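Local coordinates for protein amphiphysin (PDB 1URU) that probably binds curved membranes through a dimeric coiled-coil BAR domain and so senses membrane curvature in endocytosis, at residues Y85-Q98 with I225-E239. Numbering follows the deposited sequence.
Sequences YEPQWSGYDALQAQ and IYSELEAIVDKLATE
Q98 lies across E228, I232 packs on G91 and A94 at the start of helix 92-156, and L236 on the loop before it. Q98 bends at chi2 (79°), which lays its amide over the aliphatic part of E228. OE1 of Q98 comes 3.4 Å from CG of E228. The amide and carboxylate planes are 69° apart. CG of Q98 also touches CG2 of I225 (3.7 Å). With an alanine in place of Q98, the E228 methylenes would probably lose their amide cover and CG2 of I225 a neighbour. CD1 of I232 meets CB of A94 at 3.6 Å, while its CG2 faces CA of G91 at 3.8 Å. G91 has positive phi, which favours glycine, and a CB there would probably run into CG2 of I232. CD2 of L236 touches both the Y85 and W89 rings obliquely, 3.7 Å from CZ of Y85. The Y85 hydroxyl donates to O of S90 (2.7 Å), in the carbonyl plane. E86 forms a salt bridge with R200 of the second subunit. Helices 92-98 and 225-239 of the BAR-domain coiled coil run antiparallel (165°). No hydrogen bond crosses between the segments, so their contact rests on van der Waals packing, mostly of apolar groups.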
# COMPACT_ATOMS: atom_id res chain seq x y z
N TYR A 85 20.64 10.71 -5.96
CA TYR A 85 21.85 9.92 -6.04
C TYR A 85 22.45 10.35 -7.34
O TYR A 85 21.78 10.35 -8.37
CB TYR A 85 21.48 8.45 -6.11
CG TYR A 85 22.54 7.47 -5.72
CD1 TYR A 85 22.37 6.67 -4.60
CD2 TYR A 85 23.66 7.28 -6.49
CE1 TYR A 85 23.31 5.74 -4.24
CE2 TYR A 85 24.61 6.35 -6.14
CZ TYR A 85 24.42 5.58 -5.02
OH TYR A 85 25.35 4.65 -4.68
N GLU A 86 23.71 10.74 -7.31
CA GLU A 86 24.30 11.42 -8.46
C GLU A 86 25.04 10.46 -9.38
O GLU A 86 25.57 9.44 -8.92
CB GLU A 86 25.19 12.54 -7.96
CG GLU A 86 24.45 13.42 -6.96
CD GLU A 86 25.08 14.77 -6.77
OE1 GLU A 86 26.25 14.96 -7.18
OE2 GLU A 86 24.40 15.64 -6.20
N PRO A 87 25.07 10.78 -10.67
CA PRO A 87 25.73 9.94 -11.68
C PRO A 87 27.18 9.59 -11.33
O PRO A 87 27.62 8.46 -11.47
CB PRO A 87 25.70 10.81 -12.94
CG PRO A 87 24.58 11.77 -12.74
CD PRO A 87 24.48 11.99 -11.27
N GLN A 88 27.90 10.58 -10.84
CA GLN A 88 29.31 10.43 -10.58
C GLN A 88 29.65 9.55 -9.36
O GLN A 88 30.82 9.18 -9.18
CB GLN A 88 29.96 11.83 -10.47
CG GLN A 88 29.95 12.44 -9.08
CD GLN A 88 28.80 13.40 -8.82
OE1 GLN A 88 27.92 13.61 -9.69
NE2 GLN A 88 28.81 14.00 -7.62
N TRP A 89 28.68 9.27 -8.49
CA TRP A 89 28.91 8.40 -7.33
C TRP A 89 28.95 6.95 -7.78
O TRP A 89 28.39 6.60 -8.81
CB TRP A 89 27.82 8.58 -6.26
CG TRP A 89 27.72 9.99 -5.73
CD1 TRP A 89 28.58 11.00 -5.96
CD2 TRP A 89 26.69 10.53 -4.89
NE1 TRP A 89 28.16 12.15 -5.34
CE2 TRP A 89 27.00 11.88 -4.66
CE3 TRP A 89 25.53 10.01 -4.31
CZ2 TRP A 89 26.19 12.72 -3.88
CZ3 TRP A 89 24.74 10.83 -3.54
CH2 TRP A 89 25.07 12.17 -3.34
N SER A 90 29.63 6.11 -7.02
CA SER A 90 29.66 4.70 -7.36
C SER A 90 28.28 4.07 -7.11
O SER A 90 27.51 4.54 -6.26
CB SER A 90 30.77 3.96 -6.59
OG SER A 90 30.31 3.47 -5.34
N GLY A 91 27.97 3.02 -7.86
CA GLY A 91 26.69 2.34 -7.80
C GLY A 91 25.54 3.04 -8.52
O GLY A 91 24.41 2.58 -8.44
N TYR A 92 25.78 4.14 -9.21
CA TYR A 92 24.65 4.90 -9.73
C TYR A 92 23.87 4.15 -10.82
O TYR A 92 22.65 4.15 -10.81
CB TYR A 92 25.06 6.31 -10.21
CG TYR A 92 23.91 7.03 -10.89
CD1 TYR A 92 22.95 7.73 -10.16
CD2 TYR A 92 23.75 6.96 -12.28
CE1 TYR A 92 21.89 8.37 -10.80
CE2 TYR A 92 22.70 7.60 -12.92
CZ TYR A 92 21.78 8.29 -12.18
OH TYR A 92 20.74 8.91 -12.82
N ASP A 93 24.56 3.53 -11.77
CA ASP A 93 23.85 2.87 -12.88
C ASP A 93 23.20 1.60 -12.35
O ASP A 93 22.09 1.23 -12.76
CB ASP A 93 24.80 2.52 -14.04
CG ASP A 93 25.48 3.74 -14.65
OD1 ASP A 93 24.81 4.76 -14.94
OD2 ASP A 93 26.70 3.73 -14.90
N ALA A 94 23.93 0.95 -11.43
CA ALA A 94 23.42 -0.19 -10.67
C ALA A 94 22.14 0.15 -9.92
O ALA A 94 21.29 -0.70 -9.77
CB ALA A 94 24.47 -0.70 -9.70
N LEU A 95 22.01 1.39 -9.46
CA LEU A 95 20.83 1.83 -8.71
C LEU A 95 19.67 1.99 -9.66
O LEU A 95 18.59 1.46 -9.39
CB LEU A 95 21.09 3.16 -8.03
CG LEU A 95 19.94 3.80 -7.25
CD1 LEU A 95 19.90 3.21 -5.88
CD2 LEU A 95 20.12 5.29 -7.17
N GLN A 96 19.90 2.70 -10.76
CA GLN A 96 18.89 2.83 -11.79
C GLN A 96 18.36 1.45 -12.11
O GLN A 96 17.16 1.26 -12.20
CB GLN A 96 19.46 3.42 -13.06
CG GLN A 96 19.97 4.83 -12.95
CD GLN A 96 18.88 5.85 -12.68
OE1 GLN A 96 17.79 5.78 -13.27
NE2 GLN A 96 19.17 6.81 -11.81
N ALA A 97 19.27 0.49 -12.24
CA ALA A 97 18.95 -0.84 -12.75
C ALA A 97 18.09 -1.64 -11.79
O ALA A 97 17.07 -2.25 -12.17
CB ALA A 97 20.23 -1.61 -13.05
N GLN A 98 18.50 -1.63 -10.53
CA GLN A 98 17.86 -2.44 -9.51
C GLN A 98 16.50 -1.83 -9.13
O GLN A 98 15.60 -2.51 -8.65
CB GLN A 98 18.77 -2.53 -8.30
CG GLN A 98 18.72 -3.88 -7.63
CD GLN A 98 19.53 -4.93 -8.31
OE1 GLN A 98 20.58 -4.65 -8.87
NE2 GLN A 98 19.06 -6.17 -8.25
N ILE A 225 16.32 -7.78 -4.30
CA ILE A 225 16.61 -6.48 -4.89
C ILE A 225 17.12 -5.52 -3.85
O ILE A 225 18.09 -4.78 -4.09
CB ILE A 225 15.35 -5.88 -5.46
CG1 ILE A 225 14.92 -6.66 -6.70
CG2 ILE A 225 15.54 -4.36 -5.71
CD1 ILE A 225 14.31 -5.81 -7.80
N TYR A 226 16.43 -5.50 -2.72
CA TYR A 226 16.77 -4.59 -1.64
C TYR A 226 18.11 -4.93 -0.99
O TYR A 226 18.75 -4.02 -0.51
CB TYR A 226 15.62 -4.45 -0.61
CG TYR A 226 14.58 -3.39 -1.00
CD1 TYR A 226 13.24 -3.72 -1.22
CD2 TYR A 226 14.96 -2.09 -1.19
CE1 TYR A 226 12.30 -2.73 -1.60
CE2 TYR A 226 14.06 -1.12 -1.56
CZ TYR A 226 12.74 -1.43 -1.76
OH TYR A 226 11.91 -0.41 -2.12
N SER A 227 18.56 -6.19 -0.98
CA SER A 227 19.91 -6.45 -0.44
C SER A 227 20.96 -6.11 -1.47
O SER A 227 22.08 -5.76 -1.13
CB SER A 227 20.11 -7.88 0.08
OG SER A 227 19.87 -8.85 -0.88
N GLU A 228 20.61 -6.19 -2.75
CA GLU A 228 21.48 -5.64 -3.77
C GLU A 228 21.66 -4.13 -3.53
O GLU A 228 22.76 -3.61 -3.61
CB GLU A 228 20.94 -5.93 -5.18
CG GLU A 228 22.00 -6.28 -6.23
CD GLU A 228 22.95 -7.39 -5.77
OE1 GLU A 228 23.85 -7.09 -4.94
OE2 GLU A 228 22.81 -8.54 -6.24
N LEU A 229 20.56 -3.45 -3.22
CA LEU A 229 20.56 -2.00 -3.00
C LEU A 229 21.34 -1.65 -1.74
O LEU A 229 22.11 -0.69 -1.69
CB LEU A 229 19.11 -1.50 -2.88
CG LEU A 229 18.30 -1.33 -4.17
CD1 LEU A 229 16.87 -1.02 -3.85
CD2 LEU A 229 18.88 -0.24 -5.03
N GLU A 230 21.13 -2.45 -0.71
CA GLU A 230 21.92 -2.34 0.50
C GLU A 230 23.41 -2.41 0.19
O GLU A 230 24.16 -1.60 0.71
CB GLU A 230 21.56 -3.47 1.46
CG GLU A 230 21.20 -3.01 2.85
CD GLU A 230 20.70 -4.14 3.72
OE1 GLU A 230 20.22 -5.19 3.20
OE2 GLU A 230 20.80 -3.95 4.95
N ALA A 231 23.82 -3.36 -0.65
CA ALA A 231 25.24 -3.62 -0.92
C ALA A 231 25.84 -2.46 -1.66
O ALA A 231 26.82 -1.89 -1.22
CB ALA A 231 25.42 -4.90 -1.72
N ILE A 232 25.23 -2.08 -2.77
CA ILE A 232 25.61 -0.87 -3.49
C ILE A 232 25.88 0.33 -2.57
O ILE A 232 26.87 1.03 -2.72
CB ILE A 232 24.50 -0.52 -4.51
CG1 ILE A 232 24.49 -1.54 -5.65
CG2 ILE A 232 24.65 0.92 -4.99
CD1 ILE A 232 23.21 -1.60 -6.45
N VAL A 233 24.99 0.56 -1.61
CA VAL A 233 25.07 1.74 -0.76
C VAL A 233 26.19 1.58 0.28
O VAL A 233 26.72 2.58 0.75
CB VAL A 233 23.71 2.06 -0.09
CG1 VAL A 233 23.83 3.15 0.95
CG2 VAL A 233 22.69 2.50 -1.14
N ASP A 234 26.54 0.34 0.64
CA ASP A 234 27.71 0.04 1.50
C ASP A 234 29.01 0.45 0.82
O ASP A 234 29.87 1.00 1.46
CB ASP A 234 27.80 -1.47 1.82
CG ASP A 234 27.67 -1.77 3.31
OD1 ASP A 234 28.67 -1.60 4.08
OD2 ASP A 234 26.59 -2.19 3.80
N LYS A 235 29.12 0.13 -0.47
CA LYS A 235 30.29 0.46 -1.28
C LYS A 235 30.44 1.95 -1.43
O LYS A 235 31.56 2.43 -1.48
CB LYS A 235 30.23 -0.16 -2.68
CG LYS A 235 30.56 -1.64 -2.73
CD LYS A 235 30.47 -2.19 -4.17
CE LYS A 235 29.72 -3.55 -4.26
NZ LYS A 235 28.89 -3.71 -5.49
N LEU A 236 29.34 2.69 -1.55
CA LEU A 236 29.44 4.15 -1.57
C LEU A 236 29.81 4.70 -0.19
O LEU A 236 30.52 5.69 -0.08
CB LEU A 236 28.15 4.79 -2.08
CG LEU A 236 28.20 6.32 -2.10
CD1 LEU A 236 29.38 6.83 -2.92
CD2 LEU A 236 26.91 6.91 -2.61
N ALA A 237 29.33 4.06 0.86
CA ALA A 237 29.67 4.45 2.22
C ALA A 237 31.13 4.17 2.55
O ALA A 237 31.73 4.93 3.31
CB ALA A 237 28.77 3.75 3.23
N THR A 238 31.72 3.11 1.99
CA THR A 238 33.12 2.80 2.28
C THR A 238 34.04 3.72 1.47
O THR A 238 34.98 4.29 2.03
CB THR A 238 33.46 1.29 2.05
OG1 THR A 238 33.09 0.86 0.73
CG2 THR A 238 32.64 0.37 3.00
N GLU A 239 33.74 3.89 0.18
CA GLU A 239 34.57 4.71 -0.71
C GLU A 239 34.57 6.17 -0.25
O GLU A 239 35.62 6.73 0.06
CB GLU A 239 34.11 4.58 -2.18
CG GLU A 239 34.54 5.72 -3.12
CD GLU A 239 33.78 5.71 -4.45
OE1 GLU A 239 33.72 4.62 -5.08
OE2 GLU A 239 33.23 6.77 -4.86